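Local coordinates for uncharacterized protein Cgl0159 (PDB 3FOK), which is of unknown function but adopts a TIM-barrel fold, a scaffold shared by many enzymes, and packs with further copies of itself in a five-chain assembly, at residues R150-D155 against S186-G191; Y218-L223 against T237-L242; L241-E246 against V272-L277. All coordinates share one frame; numbering follows the deposited sequence.

From the N terminus, interaction 1 comes first: 150-155 meets 186-191 across a loop of 30 residues that carries helix 158-174, joining strands 144-151 and 179-189. Interaction 2 follows, 218-223 with 237-242, closing a shorter connection of 13 residues that includes helix 229-232. Interaction 3 begins where interaction 2 ends, sharing Leu241 and Leu242, and joins 241-246 to 272-277 beyond helix 252-261. The contacts run in series; none nests in or crosses another. Interactions 2 and 3 touch through a probable hydrogen bond, Leu243 N to Leu223 O. Interaction 1 lies about 22-23 Å from both, centre to centre, on the same curled sheet.

Interaction 1: R150-D155 against S186-G191; sequences RINLSD and SNWVNG
Two direct hydrogen bonds cross this contact. Ser186 N donates to Ile151 O at 2.9 Å, nearly straight at the hydrogen, but from above the carbonyl plane and not on a lone pair. Trp188 NE1 donates to Asp155 OD2 at 2.7 Å. Asp155 holds CG anti to its backbone N (chi1 -165°) and offers the anti lone pair of OD2 in the plane of the indole. Carboxylate and ring are nearly coplanar (27°), so the groups meet edge to edge. With OD1 bonded to Gly157 N ahead of helix 158-174, both carboxylate oxygens are engaged, which fixes its rotation.

One water adds an indirect link, accepting from Leu153 N and donating to Ser186 O, each at 2.9 Å. Ser186 O also receives a CA-H contact from Asn152 CA at 3.3 Å. The Asn152 side chain crosses that of Trp188 at about a right angle, with amide and ring planes 39° apart.

Packing completes the join. CB and CG of Arg150 lie 3.7 Å from Ser186 OG, while its guanidinium turns away to salt bridges with Asp127 and Glu124; Ser186 OG bonds Asn195. Leu118 and Ala121 of a second subunit pack on Ile151 and Leu153. Neighbouring parallel strands diverging beyond their last pairing, with a type I turn from Asn152 to Asp155 leading into the helix, mark a beta-alpha-beta unit of a TIM barrel.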
loop_
_atom_site.group_PDB
_atom_site.type_symbol
_atom_site.label_atom_id
_atom_site.label_comp_id
_atom_site.label_asym_id
_atom_site.label_seq_id
_atom_site.Cartn_x
_atom_site.Cartn_y
_atom_site.Cartn_z
ATOM N N ARG A 150 -16.481 13.136 6.022
ATOM C CA ARG A 150 -17.278 13.779 4.992
ATOM C C ARG A 150 -17.402 12.808 3.833
ATOM O O ARG A 150 -16.410 12.277 3.340
ATOM C CB ARG A 150 -16.625 15.089 4.551
ATOM C CG ARG A 150 -16.828 16.216 5.550
ATOM C CD ARG A 150 -16.022 17.433 5.175
ATOM N NE ARG A 150 -14.596 17.148 5.247
ATOM C CZ ARG A 150 -13.644 17.988 4.861
ATOM N NH1 ARG A 150 -13.967 19.175 4.370
ATOM N NH2 ARG A 150 -12.371 17.635 4.963
ATOM N N ILE A 151 -18.638 12.575 3.413
ATOM C CA ILE A 151 -18.927 11.637 2.343
ATOM C C ILE A 151 -19.373 12.332 1.062
ATOM O O ILE A 151 -20.508 12.803 0.958
ATOM C CB ILE A 151 -20.018 10.647 2.806
ATOM C CG1 ILE A 151 -19.558 9.960 4.097
ATOM C CG2 ILE A 151 -20.322 9.644 1.713
ATOM C CD1 ILE A 151 -20.614 9.119 4.777
ATOM N N ASN A 152 -18.472 12.389 0.086
ATOM C CA ASN A 152 -18.768 13.021 -1.193
ATOM C C ASN A 152 -18.897 11.942 -2.262
ATOM O O ASN A 152 -17.900 11.401 -2.740
ATOM C CB ASN A 152 -17.657 14.009 -1.553
ATOM C CG ASN A 152 -18.008 14.887 -2.733
ATOM O OD1 ASN A 152 -17.616 16.057 -2.783
ATOM N ND2 ASN A 152 -18.733 14.329 -3.698
ATOM N N LEU A 153 -20.137 11.645 -2.634
ATOM C CA LEU A 153 -20.433 10.615 -3.622
ATOM C C LEU A 153 -19.766 10.743 -4.989
ATOM O O LEU A 153 -19.591 9.749 -5.683
ATOM C CB LEU A 153 -21.943 10.504 -3.809
ATOM C CG LEU A 153 -22.723 10.061 -2.571
ATOM C CD1 LEU A 153 -24.203 9.962 -2.903
ATOM C CD2 LEU A 153 -22.196 8.714 -2.090
ATOM N N SER A 154 -19.386 11.950 -5.385
ATOM C CA SER A 154 -18.758 12.120 -6.689
ATOM C C SER A 154 -17.243 12.256 -6.614
ATOM O O SER A 154 -16.590 12.486 -7.628
ATOM C CB SER A 154 -19.331 13.346 -7.399
ATOM O OG SER A 154 -18.848 14.536 -6.807
ATOM N N ASP A 155 -16.682 12.102 -5.419
ATOM C CA ASP A 155 -15.238 12.236 -5.241
ATOM C C ASP A 155 -14.590 10.949 -4.723
ATOM O O ASP A 155 -14.829 10.533 -3.594
ATOM C CB ASP A 155 -14.953 13.387 -4.275
ATOM C CG ASP A 155 -13.512 13.831 -4.309
ATOM O OD1 ASP A 155 -12.622 12.962 -4.228
ATOM O OD2 ASP A 155 -13.269 15.053 -4.406
ATOM N N SER A 186 -21.292 15.540 1.460
ATOM C CA SER A 186 -20.709 16.753 0.900
ATOM C C SER A 186 -20.703 16.735 -0.619
ATOM O O SER A 186 -20.656 15.672 -1.234
ATOM C CB SER A 186 -19.280 16.937 1.416
ATOM O OG SER A 186 -19.254 17.057 2.826
ATOM N N ASN A 187 -20.750 17.917 -1.221
ATOM C CA ASN A 187 -20.739 18.025 -2.673
ATOM C C ASN A 187 -19.808 19.132 -3.122
ATOM O O ASN A 187 -19.517 20.062 -2.366
ATOM C CB ASN A 187 -22.137 18.335 -3.218
ATOM C CG ASN A 187 -23.181 17.339 -2.766
ATOM O OD1 ASN A 187 -23.799 17.504 -1.715
ATOM N ND2 ASN A 187 -23.379 16.295 -3.558
ATOM N N TRP A 188 -19.336 19.022 -4.355
ATOM C CA TRP A 188 -18.483 20.048 -4.920
ATOM C C TRP A 188 -19.436 21.028 -5.584
ATOM O O TRP A 188 -20.226 20.640 -6.452
ATOM C CB TRP A 188 -17.533 19.466 -5.970
ATOM C CG TRP A 188 -16.337 18.776 -5.400
ATOM C CD1 TRP A 188 -16.121 17.433 -5.332
ATOM C CD2 TRP A 188 -15.190 19.399 -4.815
ATOM N NE1 TRP A 188 -14.906 17.179 -4.743
ATOM C CE2 TRP A 188 -14.313 18.369 -4.417
ATOM C CE3 TRP A 188 -14.815 20.730 -4.593
ATOM C CZ2 TRP A 188 -13.083 18.624 -3.802
ATOM C CZ3 TRP A 188 -13.588 20.988 -3.981
ATOM C CH2 TRP A 188 -12.736 19.936 -3.596
ATOM N N VAL A 189 -19.381 22.286 -5.158
ATOM C CA VAL A 189 -20.242 23.320 -5.720
ATOM C C VAL A 189 -19.403 24.553 -6.013
ATOM O O VAL A 189 -18.931 25.226 -5.092
ATOM C CB VAL A 189 -21.370 23.701 -4.739
ATOM C CG1 VAL A 189 -22.252 24.783 -5.353
ATOM C CG2 VAL A 189 -22.201 22.472 -4.399
ATOM N N ASN A 190 -19.217 24.844 -7.297
ATOM C CA ASN A 190 -18.417 25.991 -7.714
ATOM C C ASN A 190 -16.981 25.851 -7.227
ATOM O O ASN A 190 -16.380 26.817 -6.751
ATOM C CB ASN A 190 -19.008 27.295 -7.169
ATOM C CG ASN A 190 -20.479 27.458 -7.508
ATOM O OD1 ASN A 190 -20.900 27.220 -8.645
ATOM N ND2 ASN A 190 -21.270 27.874 -6.522
ATOM N N GLY A 191 -16.441 24.642 -7.335
ATOM C CA GLY A 191 -15.071 24.405 -6.922
ATOM C C GLY A 191 -14.818 24.386 -5.425
ATOM O O GLY A 191 -13.660 24.375 -4.995
HETATM O O HOH W 1 -22.312 13.278 -1.655
#

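Interaction 2: Y218-L223 against T237-L242; sequences YTWMKL and TMPTLL
Strands 219-223 and 240-242 run parallel at 23°, tied by Met221 N to Pro239 O (3.0 Å), Leu241 N to Met221 O (2.8 Å) and Leu223 N to Leu241 O (3.0 Å), the last two nearly along the C=O axes.

The main side-chain contact is a CH-pi one. Pro239 CG sits over the five-membered ring of Trp220, 3.2 Å from its centroid and almost on the ring normal, while Pro239 CB lies against the six-membered ring. Trp220 CG lies anti to its carbonyl carbon (chi1 -72°), laying the indole over the proline; Leu241 CG reaches CE3 of the six-membered ring at 3.9 Å. On the same side of the sheet Lys222 is fully extended and sends NZ to a salt bridge with Glu182.

On the other side, Leu223 CG and CD1 rest on the Thr240 methyl, CG2. Thr240 OG1 turns back to bond Met238 O at 3.1 Å. Met238, a selenomethionine, extended beyond CG, brings SE to 3.3 Å from Thr219 OG1. Met221, Leu223 and Met238 then pack against helix 199-210.

Here the Lys222-Leu241 face lines the barrel interior and the Met221-Leu223 face meets the helical shell, as in a parallel strand pair of a TIM barrel. Class I aldolases of this fold carry their Schiff-base lysine on the sixth strand, where Lys222 stands, though such a role is unproven here.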
loop_
_atom_site.group_PDB
_atom_site.type_symbol
_atom_site.label_atom_id
_atom_site.label_comp_id
_atom_site.label_asym_id
_atom_site.label_seq_id
_atom_site.Cartn_x
_atom_site.Cartn_y
_atom_site.Cartn_z
ATOM N N TYR A 218 -18.524 1.476 20.743
ATOM C CA TYR A 218 -17.844 2.598 21.371
ATOM C C TYR A 218 -17.924 3.842 20.511
ATOM O O TYR A 218 -17.216 4.819 20.761
ATOM C CB TYR A 218 -16.368 2.275 21.620
ATOM C CG TYR A 218 -16.137 1.500 22.884
ATOM C CD1 TYR A 218 -16.305 0.118 22.915
ATOM C CD2 TYR A 218 -15.819 2.158 24.073
ATOM C CE1 TYR A 218 -16.166 -0.596 24.104
ATOM C CE2 TYR A 218 -15.679 1.461 25.266
ATOM C CZ TYR A 218 -15.858 0.082 25.275
ATOM O OH TYR A 218 -15.750 -0.610 26.455
ATOM N N THR A 219 -18.787 3.828 19.504
ATOM C CA THR A 219 -18.869 4.984 18.632
ATOM C C THR A 219 -20.016 5.938 18.941
ATOM O O THR A 219 -21.147 5.529 19.185
ATOM C CB THR A 219 -18.920 4.557 17.142
ATOM O OG1 THR A 219 -20.271 4.582 16.677
ATOM C CG2 THR A 219 -18.358 3.152 16.973
ATOM N N TRP A 220 -19.677 7.222 18.936
ATOM C CA TRP A 220 -20.609 8.309 19.192
ATOM C C TRP A 220 -20.782 9.082 17.894
ATOM O O TRP A 220 -20.019 8.911 16.948
ATOM C CB TRP A 220 -20.044 9.265 20.246
ATOM C CG TRP A 220 -20.023 8.736 21.640
ATOM C CD1 TRP A 220 -19.489 7.557 22.062
ATOM C CD2 TRP A 220 -20.536 9.385 22.807
ATOM N NE1 TRP A 220 -19.635 7.427 23.423
ATOM C CE2 TRP A 220 -20.276 8.537 23.908
ATOM C CE3 TRP A 220 -21.190 10.606 23.033
ATOM C CZ2 TRP A 220 -20.648 8.866 25.214
ATOM C CZ3 TRP A 220 -21.560 10.937 24.335
ATOM C CH2 TRP A 220 -21.288 10.068 25.408
HETATM N N MSE A 221 -21.784 9.946 17.862
HETATM C CA MSE A 221 -22.050 10.768 16.695
HETATM C C MSE A 221 -21.924 12.228 17.101
HETATM O O MSE A 221 -22.304 12.617 18.204
HETATM C CB MSE A 221 -23.466 10.517 16.163
HETATM C CG MSE A 221 -23.702 9.141 15.566
HETATM SE SE MSE A 221 -22.924 8.915 13.808
HETATM C CE MSE A 221 -21.478 7.729 14.249
ATOM N N LYS A 222 -21.367 13.027 16.203
ATOM C CA LYS A 222 -21.215 14.458 16.418
ATOM C C LYS A 222 -21.992 15.004 15.227
ATOM O O LYS A 222 -21.499 15.001 14.103
ATOM C CB LYS A 222 -19.738 14.847 16.346
ATOM C CG LYS A 222 -19.430 16.298 16.673
ATOM C CD LYS A 222 -17.936 16.551 16.518
ATOM C CE LYS A 222 -17.588 18.022 16.627
ATOM N NZ LYS A 222 -16.169 18.258 16.245
ATOM N N LEU A 223 -23.222 15.442 15.476
ATOM C CA LEU A 223 -24.083 15.931 14.408
ATOM C C LEU A 223 -24.402 17.416 14.451
ATOM O O LEU A 223 -24.289 18.062 15.493
ATOM C CB LEU A 223 -25.401 15.154 14.421
ATOM C CG LEU A 223 -25.327 13.625 14.452
ATOM C CD1 LEU A 223 -26.733 13.060 14.503
ATOM C CD2 LEU A 223 -24.587 13.110 13.233
ATOM N N THR A 237 -29.173 4.921 17.586
ATOM C CA THR A 237 -29.406 4.614 18.981
ATOM C C THR A 237 -28.140 5.017 19.720
ATOM O O THR A 237 -28.026 4.846 20.931
ATOM C CB THR A 237 -29.621 3.109 19.165
ATOM O OG1 THR A 237 -28.530 2.398 18.563
ATOM C CG2 THR A 237 -30.919 2.673 18.507
HETATM N N MSE A 238 -27.195 5.571 18.972
HETATM C CA MSE A 238 -25.912 5.971 19.529
HETATM C C MSE A 238 -25.864 7.321 20.218
HETATM O O MSE A 238 -26.565 8.256 19.836
HETATM C CB MSE A 238 -24.852 5.924 18.434
HETATM C CG MSE A 238 -24.724 4.550 17.825
HETATM SE SE MSE A 238 -23.590 4.531 16.284
HETATM C CE MSE A 238 -23.025 2.677 16.393
ATOM N N PRO A 239 -25.025 7.432 21.260
ATOM C CA PRO A 239 -24.881 8.684 22.005
ATOM C C PRO A 239 -24.446 9.773 21.035
ATOM O O PRO A 239 -23.509 9.588 20.257
ATOM C CB PRO A 239 -23.818 8.346 23.050
ATOM C CG PRO A 239 -23.034 7.238 22.412
ATOM C CD PRO A 239 -24.108 6.403 21.777
ATOM N N THR A 240 -25.144 10.901 21.076
ATOM C CA THR A 240 -24.865 11.999 20.169
ATOM C C THR A 240 -24.506 13.312 20.852
ATOM O O THR A 240 -25.021 13.643 21.918
ATOM C CB THR A 240 -26.079 12.242 19.247
ATOM O OG1 THR A 240 -26.342 11.056 18.489
ATOM C CG2 THR A 240 -25.815 13.396 18.294
ATOM N N LEU A 241 -23.603 14.049 20.220
ATOM C CA LEU A 241 -23.168 15.349 20.707
ATOM C C LEU A 241 -23.413 16.321 19.562
ATOM O O LEU A 241 -23.184 15.993 18.397
ATOM C CB LEU A 241 -21.684 15.319 21.079
ATOM C CG LEU A 241 -21.344 14.462 22.301
ATOM C CD1 LEU A 241 -19.840 14.375 22.469
ATOM C CD2 LEU A 241 -21.988 15.064 23.543
ATOM N N LEU A 242 -23.889 17.513 19.891
ATOM C CA LEU A 242 -24.189 18.510 18.874
ATOM C C LEU A 242 -23.025 19.460 18.630
ATOM O O LEU A 242 -22.250 19.761 19.537
ATOM C CB LEU A 242 -25.429 19.303 19.288
ATOM C CG LEU A 242 -26.617 18.445 19.737
ATOM C CD1 LEU A 242 -27.745 19.345 20.207
ATOM C CD2 LEU A 242 -27.073 17.550 18.598
#

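Interaction 3: L241-E246 against V272-L277; sequences LLLGGE and VGRTLL
Arg274, Gly244 and Val272 give up the most surface here, where the loops after strands 240-243 and 267-272 come together. Arg274 folds back over the glycines: its CG is anti to the carbonyl carbon (chi1 -47°), and bends at chi2 (103°) and chi3 (-71°) lay the guanidinium flat across the Gly244 carbonyl. Gly244 O lies 3.0 Å above the guanidinium plane, over its centre, with CZ at 3.2 Å. NH1 is as near as 3.1 Å to the same oxygen, but the angle is poor and no hydrogen bond forms. NH1 also rests 3.4 Å from Gly245 CA, while Leu243 CD1 meets the group at its edge, 4.3 Å from NH1. On its way the arginine stem passes over the next peptide, CD standing 3.8 Å from Gly245 O.

Val272 approaches Gly244 from another direction, at its backbone N. The methyl CG2, anti to the carbonyl carbon of Val272, touches Gly244 N at 3.5 Å, and CG1 lies alongside the glycine CA. Lacking a side chain, Gly244 lets the valine settle close against the backbone. Trp258 of helix 252-261 packs on both Val272 and Thr275, and Arg274 also touches His51.

A Gly-Gly pair after the seventh barrel strand, close to a Gly-Arg sequence after the eighth, recalls the phosphate-binding loops of many TIM barrels, so a similar anion site here is possible but unproven. No hydrogen bond joins the two segments; the contact rests on van der Waals packing and, probably, on attraction between a carbonyl dipole and the face of a cation. Because the guanidinium N-H bonds lie in its plane, an approach over the face does not spend them on Gly244 O.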
loop_
_atom_site.group_PDB
_atom_site.type_symbol
_atom_site.label_atom_id
_atom_site.label_comp_id
_atom_site.label_asym_id
_atom_site.label_seq_id
_atom_site.Cartn_x
_atom_site.Cartn_y
_atom_site.Cartn_z
ATOM N N LEU A 241 -23.603 14.049 20.220
ATOM C CA LEU A 241 -23.168 15.349 20.707
ATOM C C LEU A 241 -23.413 16.321 19.562
ATOM O O LEU A 241 -23.184 15.993 18.397
ATOM C CB LEU A 241 -21.684 15.319 21.079
ATOM C CG LEU A 241 -21.344 14.462 22.301
ATOM C CD1 LEU A 241 -19.840 14.375 22.469
ATOM C CD2 LEU A 241 -21.988 15.064 23.543
ATOM N N LEU A 242 -23.889 17.513 19.891
ATOM C CA LEU A 242 -24.189 18.510 18.874
ATOM C C LEU A 242 -23.025 19.460 18.630
ATOM O O LEU A 242 -22.250 19.761 19.537
ATOM C CB LEU A 242 -25.429 19.303 19.288
ATOM C CG LEU A 242 -26.617 18.445 19.737
ATOM C CD1 LEU A 242 -27.745 19.345 20.207
ATOM C CD2 LEU A 242 -27.073 17.550 18.598
ATOM N N LEU A 243 -22.907 19.922 17.391
ATOM C CA LEU A 243 -21.850 20.846 17.004
ATOM C C LEU A 243 -22.461 22.176 16.567
ATOM O O LEU A 243 -23.588 22.220 16.081
ATOM C CB LEU A 243 -21.023 20.241 15.864
ATOM C CG LEU A 243 -21.749 19.890 14.558
ATOM C CD1 LEU A 243 -21.875 21.130 13.682
ATOM C CD2 LEU A 243 -20.969 18.817 13.815
ATOM N N GLY A 244 -21.715 23.257 16.760
ATOM C CA GLY A 244 -22.189 24.573 16.371
ATOM C C GLY A 244 -21.277 25.110 15.286
ATOM O O GLY A 244 -20.252 25.732 15.580
ATOM N N GLY A 245 -21.653 24.872 14.034
ATOM C CA GLY A 245 -20.842 25.304 12.910
ATOM C C GLY A 245 -20.526 26.780 12.754
ATOM O O GLY A 245 -20.073 27.446 13.684
ATOM N N GLU A 246 -20.764 27.272 11.542
ATOM C CA GLU A 246 -20.519 28.656 11.145
ATOM C C GLU A 246 -20.764 29.732 12.206
ATOM O O GLU A 246 -19.829 30.426 12.615
ATOM C CB GLU A 246 -21.338 28.978 9.887
ATOM C CG GLU A 246 -22.831 28.641 9.986
ATOM C CD GLU A 246 -23.130 27.148 9.864
ATOM O OE1 GLU A 246 -24.302 26.764 10.065
ATOM O OE2 GLU A 246 -22.203 26.362 9.561
ATOM N N VAL A 272 -18.890 22.038 20.789
ATOM C CA VAL A 272 -18.858 23.256 19.993
ATOM C C VAL A 272 -17.531 23.999 20.076
ATOM O O VAL A 272 -16.872 23.997 21.115
ATOM C CB VAL A 272 -19.995 24.197 20.444
ATOM C CG1 VAL A 272 -19.927 25.512 19.692
ATOM C CG2 VAL A 272 -21.336 23.518 20.221
ATOM N N GLY A 273 -17.156 24.652 18.980
ATOM C CA GLY A 273 -15.908 25.388 18.955
ATOM C C GLY A 273 -16.015 26.819 18.457
ATOM O O GLY A 273 -16.092 27.758 19.252
ATOM N N ARG A 274 -16.017 26.982 17.136
ATOM C CA ARG A 274 -16.082 28.293 16.494
ATOM C C ARG A 274 -16.992 29.318 17.187
ATOM O O ARG A 274 -16.588 30.455 17.416
ATOM C CB ARG A 274 -16.531 28.139 15.032
ATOM C CG ARG A 274 -15.810 27.045 14.222
ATOM C CD ARG A 274 -16.674 25.782 14.063
ATOM N NE ARG A 274 -16.824 25.018 15.305
ATOM C CZ ARG A 274 -17.627 23.972 15.450
ATOM N NH1 ARG A 274 -18.365 23.557 14.443
ATOM N NH2 ARG A 274 -17.682 23.336 16.602
ATOM N N THR A 275 -18.216 28.917 17.519
ATOM C CA THR A 275 -19.182 29.819 18.148
ATOM C C THR A 275 -18.918 30.246 19.594
ATOM O O THR A 275 -19.162 31.400 19.954
ATOM C CB THR A 275 -20.607 29.224 18.056
ATOM O OG1 THR A 275 -21.131 29.458 16.743
ATOM C CG2 THR A 275 -21.531 29.847 19.089
ATOM N N LEU A 276 -18.418 29.328 20.415
ATOM C CA LEU A 276 -18.151 29.616 21.819
ATOM C C LEU A 276 -16.853 30.396 22.026
ATOM O O LEU A 276 -16.764 31.243 22.917
ATOM C CB LEU A 276 -18.143 28.306 22.610
ATOM C CG LEU A 276 -19.439 27.507 22.434
ATOM C CD1 LEU A 276 -19.317 26.167 23.136
ATOM C CD2 LEU A 276 -20.623 28.299 22.976
ATOM N N LEU A 277 -15.843 30.087 21.218
ATOM C CA LEU A 277 -14.566 30.798 21.262
ATOM C C LEU A 277 -14.774 31.752 20.098
ATOM O O LEU A 277 -15.368 31.360 19.100
ATOM C CB LEU A 277 -13.407 29.863 20.926
ATOM C CG LEU A 277 -13.239 28.540 21.673
ATOM C CD1 LEU A 277 -12.291 27.646 20.890
ATOM C CD2 LEU A 277 -12.719 28.789 23.080
#